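Local coordinates for protein thiosulfate sulfurtransferase YnjE (Escherichia coli, PDB 2WLR) that catalyses the transfer of sulfur from thiosulfate to cyanide, yielding thiocyanate and sulfite, as a monomeric periplasmic enzyme built of rhodanese domains, at residues A[20-32]-A[43-55]. Sequence-based numbering, arbitrary orientation.
Sequences GKAIDTRPSAFYN and GHELAALNLSASW
The phenol ring of Y31 is sandwiched between H44 and N50. On one face the imidazole of H44 lies almost parallel to it, an offset stack with centroids 3.8 Å apart and planes 8° apart. Over the centre of the opposite face sits N50, its CB 3.5 Å from the ring centroid in a CH-pi contact, and its amide lies nearly parallel to the ring (3°), over the CG side. With CG anti to the backbone N (chi1 176°), Y31 extends from helix 28-32 so that the ring passes over N50 and its hydroxyl donates to A48 O (2.7 Å from OH), just ahead of strand 49-50, a bond that fixes the far end of the ring. H44 is itself steadied by ND1, which donates to E45 O within the same segment.

Beside this stack, R26 grips D24 side-on: NE meets OD1 at 2.9 Å and NH2 meets OD2 at 2.8 Å, both nearly in the guanidinium plane. NH2 also donates to G43 O (3.0 Å), from above the carbonyl plane, while the backbone N of R26 bonds D24 OD1 in an Asx turn. Alongside, strands 21-24 and 49-50 of this beta-alpha-beta unit in the first rhodanese domain, away from the persulfide-forming cysteine, pair in parallel, with L49 N bonded to A22 O and D24 N to L49 O. I23 and L49 lie on the sheet face opposite D24 and N50, and I23 CG2 packs against L51 CB.

Replacing Y31 by alanine is likely to open a gap between H44 and N50 and to leave A48 O without its hydroxyl donor. Helix 28-32 is thus tied to 43-50 through one ring, covered on both faces and held at its hydroxyl, while the buried charges of D24 and R26 pair with each other and reach the other segment through G43 O.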
loop_
_atom_site.group_PDB
_atom_site.type_symbol
_atom_site.label_atom_id
_atom_site.label_comp_id
_atom_site.label_asym_id
_atom_site.label_seq_id
_atom_site.Cartn_x
_atom_site.Cartn_y
_atom_site.Cartn_z
ATOM N N GLY A 20 -8.023 16.361 -22.577
ATOM C CA GLY A 20 -7.756 16.919 -21.253
ATOM C C GLY A 20 -7.584 15.842 -20.212
ATOM O O GLY A 20 -7.687 14.651 -20.499
ATOM N N LYS A 21 -7.312 16.281 -18.985
ATOM C CA LYS A 21 -7.141 15.386 -17.854
ATOM C C LYS A 21 -8.013 15.855 -16.681
ATOM O O LYS A 21 -8.144 17.050 -16.430
ATOM C CB LYS A 21 -5.676 15.344 -17.424
ATOM C CG LYS A 21 -4.778 14.609 -18.433
ATOM C CD LYS A 21 -3.308 14.605 -18.031
ATOM C CE LYS A 21 -2.448 13.987 -19.129
ATOM N NZ LYS A 21 -2.392 14.871 -20.332
ATOM N N ALA A 22 -8.637 14.900 -16.006
ATOM C CA ALA A 22 -9.407 15.184 -14.791
ATOM C C ALA A 22 -8.512 15.007 -13.553
ATOM O O ALA A 22 -7.663 14.121 -13.504
ATOM C CB ALA A 22 -10.642 14.269 -14.723
ATOM N N ILE A 23 -8.759 15.855 -12.550
ATOM C CA ILE A 23 -8.008 15.782 -11.288
ATOM C C ILE A 23 -9.005 15.758 -10.118
ATOM O O ILE A 23 -9.802 16.671 -9.929
ATOM C CB ILE A 23 -7.047 16.954 -11.080
ATOM C CG1 ILE A 23 -6.054 17.016 -12.243
ATOM C CG2 ILE A 23 -6.381 16.807 -9.724
ATOM C CD1 ILE A 23 -5.030 18.159 -12.141
ATOM N N ASP A 24 -8.959 14.651 -9.391
ATOM C CA ASP A 24 -9.786 14.370 -8.222
ATOM C C ASP A 24 -9.055 14.955 -7.025
ATOM O O ASP A 24 -7.935 14.541 -6.709
ATOM C CB ASP A 24 -9.909 12.846 -8.129
ATOM C CG ASP A 24 -10.898 12.366 -7.107
ATOM O OD1 ASP A 24 -11.097 12.988 -6.067
ATOM O OD2 ASP A 24 -11.509 11.284 -7.352
ATOM N N THR A 25 -9.646 15.963 -6.403
ATOM C CA THR A 25 -9.041 16.694 -5.293
ATOM C C THR A 25 -9.377 16.153 -3.900
ATOM O O THR A 25 -8.969 16.720 -2.898
ATOM C CB THR A 25 -9.390 18.190 -5.379
ATOM O OG1 THR A 25 -10.771 18.372 -5.085
ATOM C CG2 THR A 25 -9.010 18.774 -6.767
ATOM N N ARG A 26 -10.054 15.006 -3.858
ATOM C CA ARG A 26 -10.423 14.388 -2.602
ATOM C C ARG A 26 -9.260 13.558 -2.035
ATOM O O ARG A 26 -8.365 13.206 -2.754
ATOM C CB ARG A 26 -11.587 13.430 -2.861
ATOM C CG ARG A 26 -12.837 14.110 -3.345
ATOM C CD ARG A 26 -13.948 13.134 -3.628
ATOM N NE ARG A 26 -13.550 12.236 -4.688
ATOM C CZ ARG A 26 -14.253 11.172 -5.065
ATOM N NH1 ARG A 26 -15.393 10.856 -4.456
ATOM N NH2 ARG A 26 -13.799 10.390 -6.005
ATOM N N PRO A 27 -9.327 13.189 -0.762
ATOM C CA PRO A 27 -8.336 12.249 -0.236
ATOM C C PRO A 27 -8.352 10.932 -1.018
ATOM O O PRO A 27 -9.356 10.537 -1.623
ATOM C CB PRO A 27 -8.785 12.028 1.209
ATOM C CG PRO A 27 -9.511 13.259 1.554
ATOM C CD PRO A 27 -10.210 13.695 0.309
ATOM N N SER A 28 -7.242 10.229 -0.973
ATOM C CA SER A 28 -7.084 9.043 -1.793
ATOM C C SER A 28 -8.061 7.912 -1.466
ATOM O O SER A 28 -8.375 7.114 -2.304
ATOM C CB SER A 28 -5.642 8.539 -1.766
ATOM O OG SER A 28 -5.283 8.061 -0.483
ATOM N N ALA A 29 -8.543 7.857 -0.228
ATOM C CA ALA A 29 -9.495 6.844 0.123
ATOM C C ALA A 29 -10.682 6.877 -0.812
ATOM O O ALA A 29 -11.144 5.847 -1.280
ATOM C CB ALA A 29 -9.962 7.027 1.533
ATOM N N PHE A 30 -11.143 8.083 -1.115
ATOM C CA PHE A 30 -12.328 8.242 -1.969
ATOM C C PHE A 30 -11.956 8.026 -3.432
ATOM O O PHE A 30 -12.692 7.394 -4.177
ATOM C CB PHE A 30 -13.020 9.577 -1.706
ATOM C CG PHE A 30 -13.372 9.796 -0.256
ATOM C CD1 PHE A 30 -14.094 8.848 0.433
ATOM C CD2 PHE A 30 -12.920 10.903 0.411
ATOM C CE1 PHE A 30 -14.398 9.011 1.775
ATOM C CE2 PHE A 30 -13.233 11.091 1.752
ATOM C CZ PHE A 30 -13.963 10.139 2.428
ATOM N N TYR A 31 -10.831 8.544 -3.845
ATOM C CA TYR A 31 -10.303 8.259 -5.177
ATOM C C TYR A 31 -10.213 6.746 -5.394
ATOM O O TYR A 31 -10.558 6.249 -6.449
ATOM C CB TYR A 31 -8.920 8.907 -5.326
ATOM C CG TYR A 31 -8.195 8.640 -6.618
ATOM C CD1 TYR A 31 -8.429 9.363 -7.755
ATOM C CD2 TYR A 31 -7.259 7.643 -6.683
ATOM C CE1 TYR A 31 -7.750 9.144 -8.912
ATOM C CE2 TYR A 31 -6.567 7.399 -7.869
ATOM C CZ TYR A 31 -6.823 8.150 -8.956
ATOM O OH TYR A 31 -6.144 7.917 -10.147
ATOM N N ASN A 32 -9.728 6.021 -4.389
ATOM C CA ASN A 32 -9.538 4.578 -4.510
ATOM C C ASN A 32 -10.843 3.799 -4.659
ATOM O O ASN A 32 -10.848 2.668 -5.149
ATOM C CB ASN A 32 -8.765 4.013 -3.321
ATOM C CG ASN A 32 -7.323 4.468 -3.256
ATOM O OD1 ASN A 32 -6.738 4.899 -4.259
ATOM N ND2 ASN A 32 -6.710 4.254 -2.101
ATOM N N GLY A 43 -15.334 5.553 -6.433
ATOM C CA GLY A 43 -14.217 5.687 -7.346
ATOM C C GLY A 43 -14.059 7.062 -7.957
ATOM O O GLY A 43 -14.685 8.019 -7.549
ATOM N N HIS A 44 -13.231 7.102 -9.019
ATOM C CA HIS A 44 -12.844 8.327 -9.709
ATOM C C HIS A 44 -13.221 8.284 -11.164
ATOM O O HIS A 44 -13.508 7.246 -11.724
ATOM C CB HIS A 44 -11.327 8.588 -9.574
ATOM C CG HIS A 44 -10.459 7.400 -9.886
ATOM N ND1 HIS A 44 -9.928 7.121 -11.131
ATOM C CD2 HIS A 44 -9.976 6.452 -9.065
ATOM C CE1 HIS A 44 -9.153 6.044 -11.025
ATOM N NE2 HIS A 44 -9.195 5.612 -9.787
ATOM N N GLU A 45 -13.237 9.447 -11.780
ATOM C CA GLU A 45 -13.534 9.478 -13.188
ATOM C C GLU A 45 -12.418 8.848 -13.999
ATOM O O GLU A 45 -11.272 8.820 -13.589
ATOM C CB GLU A 45 -13.824 10.893 -13.644
ATOM C CG GLU A 45 -15.044 11.530 -12.968
ATOM C CD GLU A 45 -16.359 11.034 -13.466
ATOM O OE1 GLU A 45 -16.389 10.137 -14.327
ATOM O OE2 GLU A 45 -17.377 11.587 -13.016
ATOM N N LEU A 46 -12.775 8.317 -15.159
ATOM C CA LEU A 46 -11.828 7.636 -16.021
ATOM C C LEU A 46 -10.552 8.432 -16.274
ATOM O O LEU A 46 -10.587 9.589 -16.695
ATOM C CB LEU A 46 -12.505 7.255 -17.353
ATOM C CG LEU A 46 -11.660 6.506 -18.373
ATOM C CD1 LEU A 46 -11.284 5.110 -17.876
ATOM C CD2 LEU A 46 -12.468 6.405 -19.678
ATOM N N ALA A 47 -9.442 7.774 -15.980
ATOM C CA ALA A 47 -8.111 8.311 -16.193
ATOM C C ALA A 47 -7.772 9.497 -15.286
ATOM O O ALA A 47 -6.731 10.125 -15.468
ATOM C CB ALA A 47 -7.883 8.652 -17.686
ATOM N N ALA A 48 -8.609 9.765 -14.269
ATOM C CA ALA A 48 -8.365 10.917 -13.398
ATOM C C ALA A 48 -7.087 10.709 -12.611
ATOM O O ALA A 48 -6.718 9.600 -12.242
ATOM C CB ALA A 48 -9.474 11.108 -12.381
ATOM N N LEU A 49 -6.456 11.841 -12.352
ATOM C CA LEU A 49 -5.341 11.929 -11.417
ATOM C C LEU A 49 -5.910 12.239 -10.029
ATOM O O LEU A 49 -7.010 12.794 -9.913
ATOM C CB LEU A 49 -4.337 13.032 -11.850
ATOM C CG LEU A 49 -3.841 12.916 -13.298
ATOM C CD1 LEU A 49 -2.872 14.051 -13.602
ATOM C CD2 LEU A 49 -3.216 11.542 -13.584
ATOM N N ASN A 50 -5.146 11.932 -8.989
ATOM C CA ASN A 50 -5.510 12.284 -7.615
ATOM C C ASN A 50 -4.490 13.309 -7.134
ATOM O O ASN A 50 -3.272 13.019 -7.022
ATOM C CB ASN A 50 -5.460 11.054 -6.729
ATOM C CG ASN A 50 -6.103 11.255 -5.329
ATOM O OD1 ASN A 50 -6.952 12.182 -5.108
ATOM N ND2 ASN A 50 -5.724 10.419 -4.427
ATOM N N LEU A 51 -4.998 14.473 -6.786
ATOM C CA LEU A 51 -4.176 15.504 -6.159
ATOM C C LEU A 51 -4.995 16.042 -5.017
ATOM O O LEU A 51 -5.780 16.983 -5.185
ATOM C CB LEU A 51 -3.789 16.610 -7.143
ATOM C CG LEU A 51 -2.796 17.660 -6.630
ATOM C CD1 LEU A 51 -1.480 17.054 -6.148
ATOM C CD2 LEU A 51 -2.514 18.730 -7.698
ATOM N N SER A 52 -4.874 15.405 -3.873
ATOM C CA SER A 52 -5.688 15.765 -2.719
ATOM C C SER A 52 -5.310 17.134 -2.193
ATOM O O SER A 52 -4.122 17.380 -1.921
ATOM C CB SER A 52 -5.551 14.731 -1.646
ATOM O OG SER A 52 -6.408 15.027 -0.583
ATOM N N ALA A 53 -6.290 17.998 -1.966
ATOM C CA ALA A 53 -5.997 19.323 -1.395
ATOM C C ALA A 53 -5.294 19.186 -0.056
ATOM O O ALA A 53 -4.492 20.019 0.287
ATOM C CB ALA A 53 -7.255 20.169 -1.232
ATOM N N SER A 54 -5.595 18.129 0.699
ATOM C CA SER A 54 -4.957 17.867 1.993
ATOM C C SER A 54 -3.467 17.574 1.909
ATOM O O SER A 54 -2.790 17.608 2.932
ATOM C CB SER A 54 -5.654 16.708 2.700
ATOM O OG SER A 54 -5.496 15.496 1.991
ATOM N N TRP A 55 -2.946 17.295 0.714
ATOM C CA TRP A 55 -1.513 17.092 0.568
ATOM C C TRP A 55 -0.721 18.345 0.335
ATOM O O TRP A 55 0.501 18.322 0.480
ATOM C CB TRP A 55 -1.205 16.212 -0.644
ATOM C CG TRP A 55 -1.863 14.877 -0.691
ATOM C CD1 TRP A 55 -2.400 14.188 0.336
ATOM C CD2 TRP A 55 -1.992 14.056 -1.846
ATOM N NE1 TRP A 55 -2.914 12.987 -0.123
ATOM C CE2 TRP A 55 -2.635 12.873 -1.457
ATOM C CE3 TRP A 55 -1.611 14.207 -3.172
ATOM C CZ2 TRP A 55 -2.979 11.880 -2.396
ATOM C CZ3 TRP A 55 -1.911 13.226 -4.066
ATOM C CH2 TRP A 55 -2.592 12.078 -3.671
HETATM O O HOH W 1 -8.948 12.217 -17.040
HETATM O O HOH W 2 -8.515 16.751 0.126
HETATM O O HOH W 3 -16.814 8.666 -5.728
HETATM O O HOH W 4 -4.917 10.394 0.917
HETATM O O HOH W 5 -15.332 7.088 -4.007
#